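One contact in two related proteins. Structure 1 is DyP-type peroxidase from Thermobifida cellulosilytica, which probably uses hydrogen peroxide to oxidise dyes and related substrates at a haem, as other DyP-type peroxidases do: PDB 4GS1 (chain A, 1.70 Å), residues A103-T108 and L151-E156. Structure 2 is DtpA from Streptomyces lividans: PDB 5MAP (chain B, 1.49 Å), residues S80-T85 and V128-D133. One frame, after least-squares fit of the local backbone (RMSD 0.31 Å); residues are numbered along the deposited sequences.

Structure 1 (4GS1); sequences ASLMVT and LQVGAE.
Glu156 sets CG anti to its backbone N (chi1 -173°), which leads the carboxylate away from 103-108 to the amides of Ala49 and Ala189, while its N donates to Ala103 O (2.7 Å). Met106, with CG between backbone N and carbonyl carbon (chi1 49°), passes CG by Gly154 O at 3.8 Å, and its bent chain continues to Ala33 and Pro48. Residues 106-108 and 151-155 are neighbouring antiparallel strands of the N-terminal ferredoxin-like sheet, the first at its edge within this chain. On the face of Val107 and Val153, under helices 66-90 and 158-172, Leu105 CD1 packs on Val153 CG1 (4.1 Å) and Leu151 CD2 on Val107 CG1 (4.2 Å). On the face of Met106 and Thr108, a water donates to Thr108 OG1 (2.9 Å; also hydrogen-bonded with Pro41 O) and Gln152 O, and weakly to Met106 O.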
loop_
_atom_site.group_PDB
_atom_site.type_symbol
_atom_site.label_atom_id
_atom_site.label_comp_id
_atom_site.label_asym_id
_atom_site.label_seq_id
_atom_site.Cartn_x
_atom_site.Cartn_y
_atom_site.Cartn_z
ATOM N N ALA A 103 -16.898 2.764 3.468
ATOM C CA ALA A 103 -15.720 3.211 2.716
ATOM C C ALA A 103 -15.817 3.023 1.200
ATOM O O ALA A 103 -14.809 2.731 0.545
ATOM C CB ALA A 103 -14.459 2.520 3.255
ATOM N N SER A 104 -17.017 3.212 0.651
ATOM C CA SER A 104 -17.213 3.229 -0.805
ATOM C C SER A 104 -16.737 1.954 -1.496
ATOM O O SER A 104 -16.262 2.007 -2.637
ATOM C CB SER A 104 -16.505 4.437 -1.435
ATOM O OG SER A 104 -17.088 5.658 -0.989
ATOM N N LEU A 105 -16.862 0.818 -0.810
ATOM C CA LEU A 105 -16.362 -0.457 -1.341
ATOM C C LEU A 105 -17.059 -0.818 -2.642
ATOM O O LEU A 105 -18.285 -0.822 -2.713
ATOM C CB LEU A 105 -16.549 -1.573 -0.311
ATOM C CG LEU A 105 -16.182 -2.986 -0.755
ATOM C CD1 LEU A 105 -14.709 -3.032 -1.159
ATOM C CD2 LEU A 105 -16.462 -3.973 0.380
ATOM N N MET A 106 -16.272 -1.106 -3.675
ATOM C CA MET A 106 -16.824 -1.422 -4.986
ATOM C C MET A 106 -16.025 -2.518 -5.675
ATOM O O MET A 106 -14.796 -2.573 -5.546
ATOM C CB MET A 106 -16.874 -0.163 -5.866
ATOM C CG MET A 106 -15.564 0.633 -5.908
ATOM S SD MET A 106 -15.661 2.099 -6.987
ATOM C CE MET A 106 -16.837 3.123 -6.114
ATOM N N VAL A 107 -16.732 -3.377 -6.408
ATOM C CA VAL A 107 -16.142 -4.527 -7.096
ATOM C C VAL A 107 -16.503 -4.506 -8.583
ATOM O O VAL A 107 -17.684 -4.392 -8.938
ATOM C CB VAL A 107 -16.633 -5.870 -6.475
ATOM C CG1 VAL A 107 -15.962 -7.054 -7.164
ATOM C CG2 VAL A 107 -16.345 -5.908 -4.978
ATOM N N THR A 108 -15.487 -4.605 -9.443
ATOM C CA THR A 108 -15.655 -4.671 -10.893
ATOM C C THR A 108 -15.186 -6.030 -11.400
ATOM O O THR A 108 -14.129 -6.508 -10.987
ATOM C CB THR A 108 -14.782 -3.620 -11.594
ATOM O OG1 THR A 108 -14.839 -2.382 -10.877
ATOM C CG2 THR A 108 -15.239 -3.408 -13.044
ATOM N N LEU A 151 -10.547 -8.934 -11.356
ATOM C CA LEU A 151 -11.320 -8.199 -10.354
ATOM C C LEU A 151 -10.624 -6.853 -10.119
ATOM O O LEU A 151 -9.401 -6.798 -9.979
ATOM C CB LEU A 151 -11.431 -8.958 -9.029
ATOM C CG LEU A 151 -12.322 -10.200 -8.996
ATOM C CD1 LEU A 151 -12.253 -10.850 -7.614
ATOM C CD2 LEU A 151 -13.758 -9.821 -9.339
ATOM N N GLN A 152 -11.396 -5.769 -10.113
ATOM C CA GLN A 152 -10.908 -4.490 -9.604
ATOM C C GLN A 152 -11.685 -4.269 -8.317
ATOM O O GLN A 152 -12.913 -4.214 -8.334
ATOM C CB GLN A 152 -11.176 -3.340 -10.582
ATOM C CG GLN A 152 -10.734 -1.963 -10.038
ATOM C CD GLN A 152 -11.137 -0.798 -10.922
ATOM O OE1 GLN A 152 -12.280 -0.708 -11.394
ATOM N NE2 GLN A 152 -10.209 0.112 -11.136
ATOM N N VAL A 153 -10.976 -4.173 -7.197
ATOM C CA VAL A 153 -11.625 -3.947 -5.915
ATOM C C VAL A 153 -11.152 -2.599 -5.400
ATOM O O VAL A 153 -9.954 -2.325 -5.390
ATOM C CB VAL A 153 -11.285 -5.062 -4.903
ATOM C CG1 VAL A 153 -12.224 -4.988 -3.700
ATOM C CG2 VAL A 153 -11.378 -6.445 -5.554
ATOM N N GLY A 154 -12.082 -1.740 -4.988
ATOM C CA GLY A 154 -11.701 -0.416 -4.537
ATOM C C GLY A 154 -12.381 -0.056 -3.231
ATOM O O GLY A 154 -13.489 -0.499 -2.967
ATOM N N ALA A 155 -11.714 0.747 -2.413
ATOM C CA ALA A 155 -12.316 1.248 -1.181
ATOM C C ALA A 155 -11.558 2.455 -0.690
ATOM O O ALA A 155 -10.420 2.674 -1.091
ATOM C CB ALA A 155 -12.336 0.163 -0.115
ATOM N N GLU A 156 -12.184 3.236 0.182
ATOM C CA GLU A 156 -11.547 4.431 0.731
ATOM C C GLU A 156 -10.657 4.073 1.925
ATOM O O GLU A 156 -9.952 4.928 2.457
ATOM C CB GLU A 156 -12.626 5.449 1.137
ATOM C CG GLU A 156 -12.124 6.839 1.578
ATOM C CD GLU A 156 -11.520 7.665 0.448
ATOM O OE1 GLU A 156 -11.713 7.324 -0.739
ATOM O OE2 GLU A 156 -10.854 8.680 0.752
HETATM O O HOH W 1 -13.965 -1.426 -8.291
#

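Structure 2 (5MAP); sequences SSLTVT and VQIGAD.
Asp133 turns CG anti to its carbonyl carbon (chi1 -71°), carrying OD2 to 3.6 Å from Ser81 CB; its N donates to Ser80 O (2.9 Å). A water bridges the two side chains, donating to OD2 and accepting from Ser81 OG, while OD1 takes the amide of Ala28. Ser80 OG bonds back to Gly78 O. Thr83 places OG1 between backbone N and carbonyl carbon (chi1 59°), 4.0 Å from Gly131 O; this hydroxyl is hydrogen-bonded with Gln27 NE2. On the face of Val84 and Ile130, under helices 43-61 and 135-149, Leu82 CD1 packs on Ile130 CG2 (3.9 Å) and Val128 CG1 on Val84 CG1 (3.6 Å). On the face of Thr83 and Thr85, a water bonds to Thr83 OG1 (2.7 Å) and donates to Thr85 OG1 (2.7 Å; also hydrogen-bonded with Pro20 O) and Gln129 O.

How the two compare
The backbone bonds across the strands are kept: Met106(A) N to Gly154(A) O and Thr83(B) N to Gly131(B) O are both 2.9 Å, and the amide of Glu156(A) or Asp133(B) meets the carbonyl of Ala103(A) or Ser80(B). The water beside Thr108(A) and Thr85(B) stands at one place in both. CG of Met106(A) and OG1 of Thr83(B) lie 0.9 Å apart, so a polar atom stands close to the place of a methylene near that water. SD and CE of Met106(A) have no counterpart in Thr83(B), nor CG2 of Thr83(B) in Met106(A).

The CB atoms of Glu156(A) and Asp133(B) coincide within the error, but chi1 is -173° against -71°. CG, CD and OE2 of Glu156(A) have no counterpart in Asp133(B), nor CG and OD2 of Asp133(B) in Glu156(A). OD2 of Asp133(B) comes to 3.6 Å from Ser81(B) CB, whereas Glu156(A) CB and Ser104(A) CB are 4.8 Å apart at the closest. Ser104(A) and Ser81(B) keep one place, so the touch found in structure 2 alone probably reflects the different acid. A water between Ser81(B) and Asp133(B) is modelled in structure 2. In the loop opposite, phi is positive in both Ala103(A) and Ser80(B); OG of Ser80(B), hydrogen-bonded to Gly78(B) O, has no counterpart in Ala103(A).

CG of Leu151(A) falls 0.9 Å apart from CG2 of Val128(B). The valine lacks CD1 and CD2 but puts CG1 where the leucine has no atom, and contact with Val107(A) or Val84(B) persists. The branches of Val153(A) match crosswise in name: CG2 lies 0.7 Å apart from CG1 of Ile130(B), and CG1 1.0 Å apart from its CG2, with the touch on Leu105(A) or Leu82(B) retained.

Structure 2 (5MAP)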
loop_
_atom_site.group_PDB
_atom_site.type_symbol
_atom_site.label_atom_id
_atom_site.label_comp_id
_atom_site.label_asym_id
_atom_site.label_seq_id
_atom_site.Cartn_x
_atom_site.Cartn_y
_atom_site.Cartn_z
ATOM N N SER B 80 -17.381 2.199 3.130
ATOM C CA SER B 80 -16.183 2.924 2.740
ATOM C C SER B 80 -16.027 2.961 1.255
ATOM O O SER B 80 -14.922 2.828 0.727
ATOM C CB SER B 80 -14.937 2.345 3.410
ATOM O OG SER B 80 -15.059 2.241 4.811
ATOM N N SER B 81 -17.134 3.147 0.572
ATOM C CA SER B 81 -17.123 3.267 -0.862
ATOM C C SER B 81 -16.553 2.053 -1.561
ATOM O O SER B 81 -16.137 2.170 -2.718
ATOM C CB SER B 81 -16.391 4.568 -1.336
ATOM O OG SER B 81 -17.216 5.684 -1.047
ATOM N N LEU B 82 -16.621 0.874 -0.941
ATOM C CA LEU B 82 -16.206 -0.327 -1.636
ATOM C C LEU B 82 -16.923 -0.575 -2.929
ATOM O O LEU B 82 -18.141 -0.536 -2.946
ATOM C CB LEU B 82 -16.351 -1.530 -0.744
ATOM C CG LEU B 82 -15.923 -2.864 -1.343
ATOM C CD1 LEU B 82 -14.388 -2.878 -1.442
ATOM C CD2 LEU B 82 -16.427 -4.010 -0.494
ATOM N N THR B 83 -16.135 -0.870 -3.984
ATOM C CA THR B 83 -16.687 -1.367 -5.215
ATOM C C THR B 83 -15.904 -2.584 -5.627
ATOM O O THR B 83 -14.712 -2.719 -5.320
ATOM C CB THR B 83 -16.667 -0.360 -6.365
ATOM O OG1 THR B 83 -15.338 0.054 -6.623
ATOM C CG2 THR B 83 -17.503 0.805 -6.067
ATOM N N VAL B 84 -16.607 -3.460 -6.282
ATOM C CA VAL B 84 -15.973 -4.634 -6.904
ATOM C C VAL B 84 -16.524 -4.740 -8.321
ATOM O O VAL B 84 -17.754 -4.693 -8.522
ATOM C CB VAL B 84 -16.321 -5.921 -6.116
ATOM C CG1 VAL B 84 -15.692 -7.187 -6.705
ATOM C CG2 VAL B 84 -16.080 -5.843 -4.637
ATOM N N THR B 85 -15.649 -5.007 -9.285
ATOM C CA THR B 85 -16.001 -4.929 -10.702
ATOM C C THR B 85 -15.379 -6.138 -11.367
ATOM O O THR B 85 -14.209 -6.456 -11.104
ATOM C CB THR B 85 -15.363 -3.698 -11.396
ATOM O OG1 THR B 85 -15.542 -2.529 -10.583
ATOM C CG2 THR B 85 -15.956 -3.477 -12.815
ATOM N N VAL B 128 -10.690 -8.787 -11.650
ATOM C CA VAL B 128 -11.484 -8.144 -10.604
ATOM C C VAL B 128 -10.788 -6.884 -10.146
ATOM O O VAL B 128 -9.577 -6.894 -9.881
ATOM C CB VAL B 128 -11.678 -9.045 -9.408
ATOM C CG1 VAL B 128 -12.822 -8.507 -8.498
ATOM C CG2 VAL B 128 -12.150 -10.427 -9.816
ATOM N N GLN B 129 -11.558 -5.790 -10.056
ATOM C CA GLN B 129 -11.041 -4.520 -9.549
ATOM C C GLN B 129 -11.742 -4.299 -8.210
ATOM O O GLN B 129 -12.995 -4.283 -8.148
ATOM C CB GLN B 129 -11.422 -3.373 -10.481
ATOM C CG GLN B 129 -11.041 -1.999 -9.997
ATOM C CD GLN B 129 -11.476 -0.944 -10.973
ATOM O OE1 GLN B 129 -12.695 -0.757 -11.205
ATOM N NE2 GLN B 129 -10.514 -0.249 -11.548
ATOM N N ILE B 130 -10.919 -4.082 -7.165
ATOM C CA ILE B 130 -11.446 -3.757 -5.874
ATOM C C ILE B 130 -10.958 -2.443 -5.472
ATOM O O ILE B 130 -9.767 -2.221 -5.565
ATOM C CB ILE B 130 -11.084 -4.875 -4.865
ATOM C CG1 ILE B 130 -11.900 -6.139 -5.225
ATOM C CG2 ILE B 130 -11.390 -4.418 -3.435
ATOM C CD1 ILE B 130 -11.286 -7.365 -4.758
ATOM N N GLY B 131 -11.863 -1.538 -4.995
ATOM C CA GLY B 131 -11.448 -0.237 -4.544
ATOM C C GLY B 131 -12.247 0.096 -3.329
ATOM O O GLY B 131 -13.378 -0.342 -3.216
ATOM N N ALA B 132 -11.643 0.837 -2.420
ATOM C CA ALA B 132 -12.375 1.423 -1.284
ATOM C C ALA B 132 -11.558 2.562 -0.710
ATOM O O ALA B 132 -10.375 2.708 -1.043
ATOM C CB ALA B 132 -12.611 0.382 -0.209
ATOM N N ASP B 133 -12.112 3.302 0.241
ATOM C CA ASP B 133 -11.364 4.357 0.919
ATOM C C ASP B 133 -10.746 3.934 2.245
ATOM O O ASP B 133 -10.014 4.743 2.885
ATOM C CB ASP B 133 -12.308 5.547 1.111
ATOM C CG ASP B 133 -12.604 6.238 -0.222
ATOM O OD1 ASP B 133 -11.681 6.327 -1.076
ATOM O OD2 ASP B 133 -13.754 6.776 -0.439
HETATM O O HOH W 2 -15.826 7.050 0.956
HETATM O O HOH W 3 -14.242 -1.673 -8.366
#